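Local coordinates for protein copper chaperone PCu(A)C (Methylosinus trichosporium OB3b, PDB 6P1F) that probably serves as a periplasmic copper chaperone of a methane-oxidizing bacterium, its PCuAC domain, modelled here without metal, binding copper through a histidine brace, at residues Ala17-Glu22 / Glu118-Met123; Arg37-Ile42 / Leu103-Ala108. All coordinates share one frame; numbering follows the deposited sequence.

Contact 1: Ala17-Glu22 / Glu118-Met123; sequences APLEGE and EAPDAM
With CG anti to its own carbonyl carbon (chi1 -70°) and chi2 extended at 162°, Leu19 carries its CD2 methyl to Pro120, where it lies 3.7 Å from CB of the proline ring. The two side chains meet at a slant, and the CD2 branch makes the touch. Pro120, whose CB points at segment 17-22, also meets the backbone of Ala17: Pro120 CA and CB come up against Ala17 O, the former in a CA-H...O contact of 3.3 Å. A short side chain suits position 17, because the Ala17 methyl has to fit beside a carbonyl and a proline ring, 3.4 Å from Glu118 O and 4.3 Å from Pro120 CG. Ala17 N donates to Glu118 O at 2.9 Å, the donor tilted 27° from the carbonyl plane. From the carbonyl of Ala17, a water reaches across to Pro120 O, 2.7 Å from Ala17 O and a longer 3.2 Å from Pro120 O.

Each partner also turns back on itself. A type II turn runs from Leu19 to Glu22, with Gly21 taking the positive phi of its third position, and a type I turn runs from Ala119 to Ala122, with Pro120 at the second position, where its fixed phi fits. Ala122 O accepts a bond from Arg16 NE, tying the second turn to strand 8-16. The chemistry is thus that of backbone polar groups beside a small apolar patch at the surface: one direct N-H...O bond joins the backbones where parallel strands 8-16 and 109-118 end, and a water within reach of both carbonyls may add to it.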
loop_
_atom_site.group_PDB
_atom_site.type_symbol
_atom_site.label_atom_id
_atom_site.label_comp_id
_atom_site.label_asym_id
_atom_site.label_seq_id
_atom_site.Cartn_x
_atom_site.Cartn_y
_atom_site.Cartn_z
ATOM N N ALA A 17 -10.058 8.063 1.006
ATOM C CA ALA A 17 -9.947 9.202 0.115
ATOM C C ALA A 17 -9.440 10.391 0.933
ATOM O O ALA A 17 -9.789 10.512 2.100
ATOM C CB ALA A 17 -11.273 9.512 -0.527
ATOM N N PRO A 18 -8.598 11.244 0.336
ATOM C CA PRO A 18 -8.172 12.420 1.110
ATOM C C PRO A 18 -9.356 13.330 1.454
ATOM O O PRO A 18 -10.312 13.487 0.675
ATOM C CB PRO A 18 -7.165 13.128 0.191
ATOM C CG PRO A 18 -7.421 12.575 -1.181
ATOM C CD PRO A 18 -8.017 11.206 -1.013
ATOM N N LEU A 19 -9.297 13.882 2.656
ATOM C CA LEU A 19 -10.277 14.853 3.087
ATOM C C LEU A 19 -10.257 16.073 2.180
ATOM O O LEU A 19 -9.242 16.394 1.527
ATOM C CB LEU A 19 -10.022 15.267 4.537
ATOM C CG LEU A 19 -10.274 14.258 5.660
ATOM C CD1 LEU A 19 -9.552 14.697 6.934
ATOM C CD2 LEU A 19 -11.764 14.150 5.912
ATOM N N GLU A 20 -11.395 16.759 2.132
ATOM C CA GLU A 20 -11.489 17.899 1.248
ATOM C C GLU A 20 -10.366 18.879 1.523
ATOM O O GLU A 20 -10.140 19.302 2.672
ATOM C CB GLU A 20 -12.841 18.598 1.381
ATOM C CG GLU A 20 -12.898 19.857 0.520
ATOM C CD GLU A 20 -14.301 20.212 0.062
ATOM O OE1 GLU A 20 -15.269 19.771 0.725
ATOM O OE2 GLU A 20 -14.430 20.939 -0.952
ATOM N N GLY A 21 -9.620 19.183 0.480
ATOM C CA GLY A 21 -8.538 20.135 0.597
ATOM C C GLY A 21 -7.190 19.551 0.951
ATOM O O GLY A 21 -6.180 20.244 0.846
ATOM N N GLU A 22 -7.153 18.285 1.356
ATOM C CA GLU A 22 -5.887 17.678 1.788
ATOM C C GLU A 22 -5.178 16.886 0.685
ATOM O O GLU A 22 -5.798 16.484 -0.301
ATOM C CB GLU A 22 -6.123 16.777 2.995
ATOM C CG GLU A 22 -6.833 17.560 4.091
ATOM C CD GLU A 22 -6.659 16.990 5.480
ATOM O OE1 GLU A 22 -5.955 15.970 5.631
ATOM O OE2 GLU A 22 -7.264 17.569 6.423
ATOM N N GLU A 118 -11.993 4.360 -0.675
ATOM C CA GLU A 118 -13.085 4.306 0.296
ATOM C C GLU A 118 -13.298 5.680 0.918
ATOM O O GLU A 118 -12.532 6.586 0.648
ATOM C CB GLU A 118 -12.796 3.270 1.377
ATOM C CG GLU A 118 -12.687 1.836 0.837
ATOM C CD GLU A 118 -14.005 1.283 0.313
ATOM O OE1 GLU A 118 -15.038 1.510 0.965
ATOM O OE2 GLU A 118 -13.993 0.620 -0.747
ATOM N N ALA A 119 -14.335 5.819 1.747
ATOM C CA ALA A 119 -14.658 7.082 2.398
ATOM C C ALA A 119 -13.462 7.560 3.199
ATOM O O ALA A 119 -12.705 6.736 3.706
ATOM C CB ALA A 119 -15.860 6.909 3.296
ATOM N N PRO A 120 -13.314 8.887 3.350
ATOM C CA PRO A 120 -12.150 9.384 4.102
ATOM C C PRO A 120 -12.070 8.819 5.513
ATOM O O PRO A 120 -10.963 8.738 6.053
ATOM C CB PRO A 120 -12.369 10.908 4.132
ATOM C CG PRO A 120 -13.177 11.189 2.902
ATOM C CD PRO A 120 -14.095 9.981 2.739
ATOM N N ASP A 121 -13.198 8.423 6.112
ATOM C CA ASP A 121 -13.151 7.879 7.465
ATOM C C ASP A 121 -13.432 6.391 7.532
ATOM O O ASP A 121 -13.780 5.853 8.584
ATOM C CB ASP A 121 -14.135 8.632 8.373
ATOM C CG ASP A 121 -15.541 8.733 7.784
ATOM O OD1 ASP A 121 -16.360 9.491 8.351
ATOM O OD2 ASP A 121 -15.842 8.082 6.762
ATOM N N ALA A 122 -13.274 5.704 6.405
ATOM C CA ALA A 122 -13.594 4.287 6.368
ATOM C C ALA A 122 -12.698 3.465 7.292
ATOM O O ALA A 122 -11.519 3.782 7.498
ATOM C CB ALA A 122 -13.488 3.768 4.949
ATOM N N MET A 123 -13.235 2.366 7.819
ATOM C CA MET A 123 -12.444 1.503 8.706
ATOM C C MET A 123 -12.132 0.118 8.106
ATOM O O MET A 123 -11.279 -0.608 8.614
ATOM C CB MET A 123 -13.162 1.337 10.047
ATOM C CG MET A 123 -13.278 2.632 10.854
ATOM S SD MET A 123 -11.647 3.152 11.420
ATOM C CE MET A 123 -11.170 1.814 12.508
HETATM O O HOH W 1 -8.714 10.511 4.604
#

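Contact 2: Arg37-Ile42 / Leu103-Ala108; sequences RPDRLI and LVFEKA
Leu41 sets its CD1 methyl over one face of the Phe105 ring, 4.0 Å from the centroid and 15° off the ring normal, a CH-pi contact between the two residues of an antiparallel non-hydrogen-bonded pair. CG anti to the backbone N (chi1 175°) directs the leucine there, and its CB meets Phe105 CE1 at the rim. Leucine and phenylalanine suit this buried face, which Leu69 and Val111 help to cover. On the other face, Ile42 CG1 packs against Val104 CG1. Between the strands, Ile42 N donates to Val104 O at 2.8 Å and Glu106 N to Arg40 O.

Past Phe105 the strand gives way to a turn, and buried Asp39 receives it. Its carboxylate takes Lys107 N on OD1 at 2.8 Å and Ala108 N on OD2 at 3.0 Å, both on the syn side; OD1 also accepts Arg40 N from the anti side, with Lys107 N well out of the carboxylate plane and the other two less so. Three amide donors therefore fix the rotation of a short acidic group and probably stabilise its charge. On the more exposed side, where long charged chains suit, Arg40 and Glu106 run side by side, their flat ends 60° apart, in a long salt bridge of 3.6 Å from Arg40 NH2 to Glu106 OE1. The arrangement is that of neighbouring antiparallel strands, 39-45 and 98-105, in the beta-rich PCuAC domain, with an aspartate side chain holding the turn that leads into strand 109-118.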
loop_
_atom_site.group_PDB
_atom_site.type_symbol
_atom_site.label_atom_id
_atom_site.label_comp_id
_atom_site.label_asym_id
_atom_site.label_seq_id
_atom_site.Cartn_x
_atom_site.Cartn_y
_atom_site.Cartn_z
ATOM N N ARG A 37 12.675 -17.029 0.747
ATOM C CA ARG A 37 13.741 -16.017 0.695
ATOM C C ARG A 37 13.055 -14.673 0.889
ATOM O O ARG A 37 11.858 -14.550 0.639
ATOM C CB ARG A 37 14.495 -16.035 -0.643
ATOM C CG ARG A 37 14.813 -17.422 -1.194
ATOM C CD ARG A 37 16.307 -17.717 -1.145
ATOM N NE ARG A 37 17.082 -16.820 -2.000
ATOM C CZ ARG A 37 18.308 -16.385 -1.716
ATOM N NH1 ARG A 37 18.909 -16.760 -0.588
ATOM N NH2 ARG A 37 18.933 -15.567 -2.557
ATOM N N PRO A 38 13.788 -13.668 1.381
ATOM C CA PRO A 38 13.123 -12.400 1.626
ATOM C C PRO A 38 12.859 -11.658 0.322
ATOM O O PRO A 38 13.396 -11.995 -0.735
ATOM C CB PRO A 38 14.139 -11.617 2.500
ATOM C CG PRO A 38 15.461 -12.230 2.148
ATOM C CD PRO A 38 15.181 -13.689 1.869
ATOM N N ASP A 39 11.975 -10.678 0.395
ATOM C CA ASP A 39 11.760 -9.784 -0.727
ATOM C C ASP A 39 11.725 -8.362 -0.147
ATOM O O ASP A 39 11.838 -8.173 1.057
ATOM C CB ASP A 39 10.442 -10.106 -1.481
ATOM C CG ASP A 39 10.481 -9.698 -2.951
ATOM O OD1 ASP A 39 11.165 -8.731 -3.314
ATOM O OD2 ASP A 39 9.773 -10.345 -3.760
ATOM N N ARG A 40 11.582 -7.373 -1.012
ATOM C CA ARG A 40 11.496 -5.978 -0.552
ATOM C C ARG A 40 10.574 -5.232 -1.471
ATOM O O ARG A 40 10.759 -5.269 -2.670
ATOM C CB ARG A 40 12.885 -5.305 -0.557
ATOM C CG ARG A 40 12.916 -3.968 0.210
ATOM C CD ARG A 40 14.324 -3.344 0.181
ATOM N NE ARG A 40 15.300 -4.404 -0.012
ATOM C CZ ARG A 40 16.062 -4.901 0.950
ATOM N NH1 ARG A 40 16.012 -4.385 2.178
ATOM N NH2 ARG A 40 16.896 -5.890 0.670
ATOM N N LEU A 41 9.577 -4.562 -0.887
ATOM C CA LEU A 41 8.736 -3.647 -1.646
ATOM C C LEU A 41 9.482 -2.343 -1.752
ATOM O O LEU A 41 9.617 -1.641 -0.748
ATOM C CB LEU A 41 7.393 -3.457 -0.944
ATOM C CG LEU A 41 6.480 -2.419 -1.613
ATOM C CD1 LEU A 41 6.244 -2.663 -3.058
ATOM C CD2 LEU A 41 5.153 -2.377 -0.869
ATOM N N ILE A 42 10.038 -2.058 -2.921
ATOM C CA ILE A 42 10.951 -0.914 -3.053
ATOM C C ILE A 42 10.395 0.312 -3.784
ATOM O O ILE A 42 11.037 1.352 -3.829
ATOM C CB ILE A 42 12.243 -1.322 -3.770
ATOM C CG1 ILE A 42 11.965 -1.798 -5.193
ATOM C CG2 ILE A 42 12.970 -2.399 -2.996
ATOM C CD1 ILE A 42 13.231 -2.017 -5.989
ATOM N N LEU A 103 3.264 -1.638 -7.859
ATOM C CA LEU A 103 4.189 -2.012 -6.783
ATOM C C LEU A 103 5.415 -2.656 -7.383
ATOM O O LEU A 103 5.295 -3.469 -8.288
ATOM C CB LEU A 103 3.530 -2.974 -5.823
ATOM C CG LEU A 103 2.194 -2.491 -5.250
ATOM C CD1 LEU A 103 1.646 -3.551 -4.247
ATOM C CD2 LEU A 103 2.300 -1.138 -4.588
ATOM N N VAL A 104 6.596 -2.308 -6.874
ATOM C CA VAL A 104 7.831 -2.904 -7.378
ATOM C C VAL A 104 8.486 -3.715 -6.281
ATOM O O VAL A 104 8.841 -3.155 -5.241
ATOM C CB VAL A 104 8.812 -1.837 -7.847
ATOM C CG1 VAL A 104 10.086 -2.495 -8.436
ATOM C CG2 VAL A 104 8.131 -0.927 -8.875
ATOM N N PHE A 105 8.603 -5.022 -6.489
ATOM C CA PHE A 105 9.298 -5.893 -5.548
ATOM C C PHE A 105 10.653 -6.263 -6.107
ATOM O O PHE A 105 10.793 -6.568 -7.290
ATOM C CB PHE A 105 8.475 -7.153 -5.228
ATOM C CG PHE A 105 7.195 -6.848 -4.540
ATOM C CD1 PHE A 105 7.134 -6.861 -3.158
ATOM C CD2 PHE A 105 6.049 -6.521 -5.264
ATOM C CE1 PHE A 105 5.954 -6.573 -2.491
ATOM C CE2 PHE A 105 4.867 -6.207 -4.602
ATOM C CZ PHE A 105 4.823 -6.249 -3.230
ATOM N N GLU A 106 11.672 -6.151 -5.263
ATOM C CA GLU A 106 13.037 -6.436 -5.647
ATOM C C GLU A 106 13.200 -7.808 -6.304
ATOM O O GLU A 106 13.854 -7.922 -7.342
ATOM C CB GLU A 106 13.917 -6.341 -4.400
ATOM C CG GLU A 106 15.380 -6.531 -4.668
ATOM C CD GLU A 106 16.175 -6.286 -3.404
ATOM O OE1 GLU A 106 16.266 -7.212 -2.564
ATOM O OE2 GLU A 106 16.662 -5.151 -3.231
ATOM N N LYS A 107 12.585 -8.836 -5.736
ATOM C CA LYS A 107 12.727 -10.185 -6.282
ATOM C C LYS A 107 11.558 -10.514 -7.187
ATOM O O LYS A 107 11.751 -10.876 -8.367
ATOM C CB LYS A 107 12.843 -11.216 -5.162
ATOM C CG LYS A 107 13.997 -10.955 -4.211
ATOM C CD LYS A 107 15.327 -10.834 -4.954
ATOM C CE LYS A 107 16.496 -10.655 -3.980
ATOM N NZ LYS A 107 17.801 -10.657 -4.700
ATOM N N ALA A 108 10.346 -10.321 -6.679
ATOM C CA ALA A 108 9.171 -10.791 -7.417
ATOM C C ALA A 108 8.870 -9.969 -8.662
ATOM O O ALA A 108 8.264 -10.498 -9.606
ATOM C CB ALA A 108 7.967 -10.813 -6.524
#

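Contacts 1 and 2 lie on opposite sides of the chain's centre, their own centres about 29 Å apart and their nearest atoms about 16 Å apart. Along the chain, contact 2 is nested inside the loop closed by contact 1. Strand 109-118 connects them: it starts just beyond the turn held by Asp39 and ends at Glu118. Neither contact supplies a metal ligand. The side chain of Glu118 is about 9 Å from that of His12, and Leu103 about 11 Å from His1, the two histidines that bind copper in this protein; Pro18 is about 10 Å from the zinc ligand Glu85, again between side chains.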